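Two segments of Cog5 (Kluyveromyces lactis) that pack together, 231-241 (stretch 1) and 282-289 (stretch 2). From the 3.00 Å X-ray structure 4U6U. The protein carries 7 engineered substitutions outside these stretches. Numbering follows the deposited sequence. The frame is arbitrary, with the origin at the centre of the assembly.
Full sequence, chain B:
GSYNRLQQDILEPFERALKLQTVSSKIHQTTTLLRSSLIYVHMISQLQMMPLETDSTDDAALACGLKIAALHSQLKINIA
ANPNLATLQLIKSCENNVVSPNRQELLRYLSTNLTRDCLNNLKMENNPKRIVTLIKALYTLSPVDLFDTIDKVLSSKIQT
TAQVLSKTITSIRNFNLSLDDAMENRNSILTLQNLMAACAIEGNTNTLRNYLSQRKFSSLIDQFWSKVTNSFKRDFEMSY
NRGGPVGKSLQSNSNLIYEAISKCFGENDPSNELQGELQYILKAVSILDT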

ATOM      1  N   SER B 231       6.855 -26.876  14.238  1.00111.99           N
ATOM      2  CA  SER B 231       5.610 -27.289  14.888  1.00117.67           C
ATOM      3  C   SER B 231       5.228 -28.716  14.498  1.00122.45           C
ATOM      4  O   SER B 231       4.187 -29.232  14.909  1.00123.56           O
ATOM      5  N   PHE B 232       6.072 -29.346  13.692  1.00124.94           N
ATOM      6  CA  PHE B 232       5.887 -30.747  13.381  1.00119.26           C
ATOM      7  C   PHE B 232       6.931 -31.552  14.128  1.00116.84           C
ATOM      8  O   PHE B 232       6.653 -32.640  14.613  1.00116.77           O
ATOM      9  N   LYS B 233       8.143 -31.010  14.197  1.00110.49           N
ATOM     10  CA  LYS B 233       9.191 -31.574  15.034  1.00102.89           C
ATOM     11  C   LYS B 233       8.730 -31.677  16.478  1.00 97.32           C
ATOM     12  O   LYS B 233       8.854 -32.727  17.116  1.00 93.55           O
ATOM     13  N   ARG B 234       8.160 -30.588  16.976  1.00 93.14           N
ATOM     14  CA  ARG B 234       7.743 -30.522  18.364  1.00 88.67           C
ATOM     15  C   ARG B 234       6.731 -31.624  18.638  1.00 92.49           C
ATOM     16  O   ARG B 234       6.838 -32.335  19.645  1.00 88.89           O
ATOM     17  N   ASP B 235       5.798 -31.803  17.707  1.00 92.81           N
ATOM     18  CA  ASP B 235       4.731 -32.787  17.849  1.00 95.67           C
ATOM     19  C   ASP B 235       5.261 -34.211  17.775  1.00 92.32           C
ATOM     20  O   ASP B 235       4.859 -35.098  18.537  1.00 92.47           O
ATOM     21  N   PHE B 236       6.120 -34.433  16.797  1.00 86.91           N
ATOM     22  CA  PHE B 236       6.704 -35.737  16.587  1.00 93.03           C
ATOM     23  C   PHE B 236       7.444 -36.173  17.837  1.00 94.21           C
ATOM     24  O   PHE B 236       7.173 -37.235  18.396  1.00 90.38           O
ATOM     25  N   GLU B 237       8.340 -35.315  18.302  1.00 93.62           N
ATOM     26  CA  GLU B 237       9.218 -35.680  19.400  1.00 88.98           C
ATOM     27  C   GLU B 237       8.431 -35.803  20.682  1.00 84.00           C
ATOM     28  O   GLU B 237       8.717 -36.675  21.491  1.00 89.02           O
ATOM     29  N   MET B 238       7.426 -34.952  20.859  1.00 80.89           N
ATOM     30  CA  MET B 238       6.595 -35.041  22.055  1.00 85.53           C
ATOM     31  C   MET B 238       5.941 -36.401  22.125  1.00 84.92           C
ATOM     32  O   MET B 238       5.797 -36.986  23.199  1.00 85.23           O
ATOM     33  N   SER B 239       5.589 -36.901  20.950  1.00 83.83           N
ATOM     34  CA  SER B 239       4.863 -38.143  20.810  1.00 75.87           C
ATOM     35  C   SER B 239       5.789 -39.329  20.990  1.00 81.14           C
ATOM     36  O   SER B 239       5.403 -40.328  21.607  1.00 92.45           O
ATOM     37  N   TYR B 240       7.000 -39.205  20.439  1.00 85.68           N
ATOM     38  CA  TYR B 240       8.063 -40.218  20.536  1.00 87.66           C
ATOM     39  C   TYR B 240       8.590 -40.381  21.971  1.00 92.78           C
ATOM     40  O   TYR B 240       8.802 -41.505  22.442  1.00105.99           O
ATOM     41  N   ASN B 241       8.787 -39.254  22.656  1.00 90.36           N
ATOM     42  CA  ASN B 241       9.318 -39.223  24.021  1.00 91.70           C
ATOM     43  C   ASN B 241       8.323 -39.792  25.015  1.00100.09           C
ATOM     44  O   ASN B 241       8.692 -40.478  25.965  1.00108.86           O
ATOM     45  N   LEU B 282      14.054 -33.697   7.409  1.00133.06           N
ATOM     46  CA  LEU B 282      14.876 -34.720   8.038  1.00141.18           C
ATOM     47  C   LEU B 282      15.126 -34.436   9.529  1.00145.98           C
ATOM     48  O   LEU B 282      15.043 -35.342  10.366  1.00156.90           O
ATOM     49  N   LYS B 283      15.412 -33.179   9.860  1.00137.52           N
ATOM     50  CA  LYS B 283      15.717 -32.794  11.238  1.00128.46           C
ATOM     51  C   LYS B 283      14.517 -32.953  12.159  1.00135.42           C
ATOM     52  O   LYS B 283      14.672 -33.301  13.332  1.00134.47           O
ATOM     53  N   ALA B 284      13.323 -32.715  11.619  1.00135.61           N
ATOM     54  CA  ALA B 284      12.094 -32.832  12.393  1.00125.07           C
ATOM     55  C   ALA B 284      11.947 -34.252  12.892  1.00131.90           C
ATOM     56  O   ALA B 284      11.488 -34.505  14.002  1.00141.79           O
ATOM     57  N   VAL B 285      12.372 -35.176  12.049  1.00132.78           N
ATOM     58  CA  VAL B 285      12.194 -36.592  12.274  1.00123.94           C
ATOM     59  C   VAL B 285      13.563 -37.183  12.573  1.00130.57           C
ATOM     60  O   VAL B 285      14.155 -37.820  11.709  1.00143.23           O
ATOM     61  N   SER B 286      14.111 -36.918  13.760  1.00127.83           N
ATOM     62  CA  SER B 286      15.522 -37.252  14.000  1.00129.10           C
ATOM     63  C   SER B 286      15.775 -37.960  15.335  1.00129.30           C
ATOM     64  O   SER B 286      16.914 -38.309  15.641  1.00135.95           O
ATOM     65  N   ILE B 287      14.724 -38.173  16.120  1.00123.16           N
ATOM     66  CA  ILE B 287      14.832 -38.926  17.376  1.00126.88           C
ATOM     67  C   ILE B 287      14.904 -40.425  17.115  1.00132.38           C
ATOM     68  O   ILE B 287      15.089 -41.213  18.048  1.00143.39           O
ATOM     69  N   LEU B 288      14.794 -40.809  15.845  1.00128.51           N
ATOM     70  CA  LEU B 288      14.798 -42.214  15.420  1.00138.42           C
ATOM     71  C   LEU B 288      16.119 -42.852  15.862  1.00148.46           C
ATOM     72  O   LEU B 288      16.276 -44.077  15.872  1.00148.99           O
ATOM     73  N   ASP B 289      17.068 -41.983  16.194  1.00156.23           N
ATOM     74  CA  ASP B 289      18.324 -42.360  16.812  1.00161.95           C
ATOM     75  C   ASP B 289      18.185 -42.384  18.348  1.00147.29           C
ATOM     76  O   ASP B 289      17.469 -43.216  18.930  1.00130.09           O
TER

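Stretch 1 is helical throughout, and stretch 2 is the end of a second helix that gives way to a loop. The two lie far apart in sequence but bury 532 Å² between them, both sides summed. The backbones come closest where Lys233 faces Ala284, with CA to CA at 4.1 Å. The small alanine side chain suits so close an approach. Farther along, the CA atoms of Glu237 and Ile287 are 6.8 Å apart, which leaves room for larger side chains.

Most of the contact is apolar. Phe232, Phe236 and Tyr240 are spaced four residues apart, so they line one side of the helix. All three have chi1 in the t well, with chi2 between 74° and 87°. Phe236 and Tyr240 point toward stretch 2. Phe232 leaves its backbone sideways, but the end of its ring comes nearer.

Phe232 meets stretch 2 with its ring edge. Its CD2 lies 3.7 Å from Ala284 CB, and its CE2 lies 3.6 Å from Val285 CG2. Val285, chi1 t, also reaches the next ring: its CG1 is 3.6 Å from Phe236 CZ. The valine thus touches both phenylalanines. Phe236 has further partners in the loop. Its CD2 is 3.2 Å from Ile287 CD1, a tight contact at the ring edge. Its CE2 is 4.2 Å from Leu288 CD2, a looser one.

Ile287 is the most heavily covered residue of the contact, with 108 Å² covered by stretch 1. It points toward the helix with chi1 p and chi2 m. Its CD1 also sits 3.4 Å from Glu237 CG, so the aliphatic part of the glutamate joins the apolar packing. Leu288 (chi1 m, chi2 m) starts sideways, and its end comes nearer to the helix. Its CD1 is 4.3 Å from Tyr240 CE1.

One contact is of the CH-pi kind. Ile287 CG1 lies over the face of the Tyr240 ring, 3.6 Å from the ring centroid and 23° off the normal. The ring therefore presents its face to the isoleucine, where Phe236 presents its edge. The Tyr240 hydroxyl continues past the side chain to the loop backbone, with OH 3.3 Å from Ile287 O.

No clear hydrogen bond crosses between the two stretches; the clear side-chain bonds near the contact lie within one stretch or the other. Lys233 NZ donates to Glu237 OE1 at 3.0 Å, as part of a salt bridge between residues about one helical turn apart. Lys233 is extended, with chi1 to chi3 t and chi4 p; Glu237 has chi1 m and chi2 t. In stretch 2, Ser286 OG, chi1 p, donates to Lys283 O at 3.0 Å. These two groups are near neighbours: Lys233 NZ is 3.7 Å from Lys283 O, and Glu237 OE1 is 4.1 Å from Ser286 OG. The lysine also packs through its CB, 3.7 Å from Ala284 CA. Arg234 points away from stretch 2 and takes no part in the contact.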

ATOM      1  CB  SER B 231       4.469 -26.312  14.585  1.00114.34           C
ATOM      2  OG  SER B 231       4.017 -26.441  13.259  1.00116.76           O
ATOM      3  CB  PHE B 232       6.019 -31.028  11.899  1.00108.59           C
ATOM      4  CG  PHE B 232       6.050 -32.485  11.590  1.00110.68           C
ATOM      5  CD1 PHE B 232       4.890 -33.240  11.671  1.00110.86           C
ATOM      6  CD2 PHE B 232       7.236 -33.118  11.280  1.00115.76           C
ATOM      7  CE1 PHE B 232       4.902 -34.595  11.399  1.00109.66           C
ATOM      8  CE2 PHE B 232       7.260 -34.480  11.014  1.00120.55           C
ATOM      9  CZ  PHE B 232       6.095 -35.220  11.074  1.00114.14           C
ATOM     10  CB  LYS B 233      10.449 -30.708  14.970  1.00101.92           C
ATOM     11  CG  LYS B 233      11.598 -31.167  15.841  1.00103.60           C
ATOM     12  CD  LYS B 233      12.659 -30.085  15.939  1.00104.29           C
ATOM     13  CE  LYS B 233      13.681 -30.380  17.018  1.00 96.63           C
ATOM     14  NZ  LYS B 233      14.561 -31.500  16.584  1.00100.92           N
ATOM     15  CB  ARG B 234       7.191 -29.128  18.683  1.00 95.06           C
ATOM     16  CG  ARG B 234       6.439 -28.980  19.988  1.00111.20           C
ATOM     17  CD  ARG B 234       5.892 -27.553  20.156  1.00132.39           C
ATOM     18  NE  ARG B 234       5.183 -27.054  18.968  1.00151.94           N
ATOM     19  CZ  ARG B 234       3.869 -27.142  18.763  1.00157.89           C
ATOM     20  NH1 ARG B 234       3.086 -27.730  19.660  1.00159.11           N
ATOM     21  NH2 ARG B 234       3.330 -26.653  17.651  1.00157.04           N
ATOM     22  CB  ASP B 235       3.669 -32.581  16.766  1.00 99.00           C
ATOM     23  CG  ASP B 235       2.806 -31.381  17.029  1.00103.93           C
ATOM     24  OD1 ASP B 235       3.051 -30.696  18.041  1.00110.02           O
ATOM     25  OD2 ASP B 235       1.879 -31.126  16.234  1.00106.67           O
ATOM     26  CB  PHE B 236       7.624 -35.688  15.369  1.00 99.42           C
ATOM     27  CG  PHE B 236       7.983 -37.028  14.815  1.00102.98           C
ATOM     28  CD1 PHE B 236       7.119 -37.701  13.974  1.00107.20           C
ATOM     29  CD2 PHE B 236       9.219 -37.584  15.076  1.00101.75           C
ATOM     30  CE1 PHE B 236       7.471 -38.938  13.447  1.00108.71           C
ATOM     31  CE2 PHE B 236       9.577 -38.807  14.554  1.00100.28           C
ATOM     32  CZ  PHE B 236       8.704 -39.487  13.738  1.00101.08           C
ATOM     33  CB  GLU B 237      10.351 -34.657  19.555  1.00 89.36           C
ATOM     34  CG  GLU B 237      11.303 -34.693  18.386  1.00 98.99           C
ATOM     35  CD  GLU B 237      12.556 -33.883  18.595  1.00106.01           C
ATOM     36  OE1 GLU B 237      13.517 -34.076  17.803  1.00103.54           O
ATOM     37  OE2 GLU B 237      12.578 -33.070  19.548  1.00104.70           O
ATOM     38  CB  MET B 238       5.527 -33.953  22.080  1.00 77.29           C
ATOM     39  CG  MET B 238       5.032 -33.634  23.469  1.00 72.62           C
ATOM     40  SD  MET B 238       3.516 -32.723  23.381  1.00117.30           S
ATOM     41  CE  MET B 238       3.082 -32.553  25.115  1.00135.90           C
ATOM     42  CB  SER B 239       4.192 -38.187  19.446  1.00 86.72           C
ATOM     43  OG  SER B 239       3.251 -39.226  19.381  1.00 95.78           O
ATOM     44  CB  TYR B 240       9.213 -39.853  19.580  1.00 88.00           C
ATOM     45  CG  TYR B 240      10.277 -40.922  19.394  1.00 94.91           C
ATOM     46  CD1 TYR B 240      10.132 -41.923  18.423  1.00 95.75           C
ATOM     47  CD2 TYR B 240      11.439 -40.913  20.157  1.00 94.96           C
ATOM     48  CE1 TYR B 240      11.102 -42.912  18.244  1.00 90.26           C
ATOM     49  CE2 TYR B 240      12.422 -41.890  19.983  1.00101.90           C
ATOM     50  CZ  TYR B 240      12.250 -42.890  19.028  1.00102.11           C
ATOM     51  OH  TYR B 240      13.234 -43.853  18.865  1.00103.27           O
ATOM     52  CB  ASN B 241       9.673 -37.798  24.445  1.00 95.85           C
ATOM     53  CG  ASN B 241      11.000 -37.320  23.885  1.00 92.86           C
ATOM     54  OD1 ASN B 241      11.906 -38.111  23.635  1.00 97.35           O
ATOM     55  ND2 ASN B 241      11.118 -36.013  23.693  1.00 90.02           N
ATOM     56  CB  LEU B 282      16.209 -34.857   7.296  1.00140.20           C
ATOM     57  CG  LEU B 282      16.185 -35.640   5.977  1.00135.69           C
ATOM     58  CD1 LEU B 282      17.588 -35.790   5.449  1.00140.40           C
ATOM     59  CD2 LEU B 282      15.541 -37.011   6.147  1.00130.40           C
ATOM     60  CB  LYS B 283      16.208 -31.357  11.277  1.00114.95           C
ATOM     61  CG  LYS B 283      17.525 -31.184  10.556  1.00139.39           C
ATOM     62  CD  LYS B 283      17.855 -29.715  10.348  1.00144.81           C
ATOM     63  CE  LYS B 283      18.973 -29.525   9.342  1.00138.08           C
ATOM     64  NZ  LYS B 283      18.993 -28.101   8.900  1.00143.39           N
ATOM     65  CB  ALA B 284      10.903 -32.446  11.547  1.00119.28           C
ATOM     66  CB  VAL B 285      11.543 -37.246  11.034  1.00126.23           C
ATOM     67  CG1 VAL B 285      11.187 -38.678  11.276  1.00128.12           C
ATOM     68  CG2 VAL B 285      10.293 -36.478  10.658  1.00132.19           C
ATOM     69  CB  SER B 286      16.407 -36.001  13.906  1.00123.07           C
ATOM     70  OG  SER B 286      16.280 -35.181  15.053  1.00126.11           O
ATOM     71  CB  ILE B 287      13.662 -38.683  18.359  1.00123.50           C
ATOM     72  CG1 ILE B 287      12.322 -38.865  17.652  1.00137.37           C
ATOM     73  CG2 ILE B 287      13.780 -37.321  19.033  1.00115.06           C
ATOM     74  CD1 ILE B 287      11.880 -37.664  16.877  1.00147.71           C
ATOM     75  CB  LEU B 288      14.580 -42.342  13.909  1.00132.75           C
ATOM     76  CG  LEU B 288      13.248 -41.823  13.317  1.00114.45           C
ATOM     77  CD1 LEU B 288      11.982 -42.312  14.034  1.00 98.35           C
ATOM     78  CD2 LEU B 288      13.254 -40.340  13.299  1.00 91.56           C
ATOM     79  CB  ASP B 289      19.420 -41.381  16.397  1.00177.00           C
ATOM     80  CG  ASP B 289      20.799 -41.993  16.456  1.00194.21           C
ATOM     81  OD1 ASP B 289      20.912 -43.228  16.297  1.00201.15           O
ATOM     82  OD2 ASP B 289      21.772 -41.234  16.657  1.00197.36           O
TER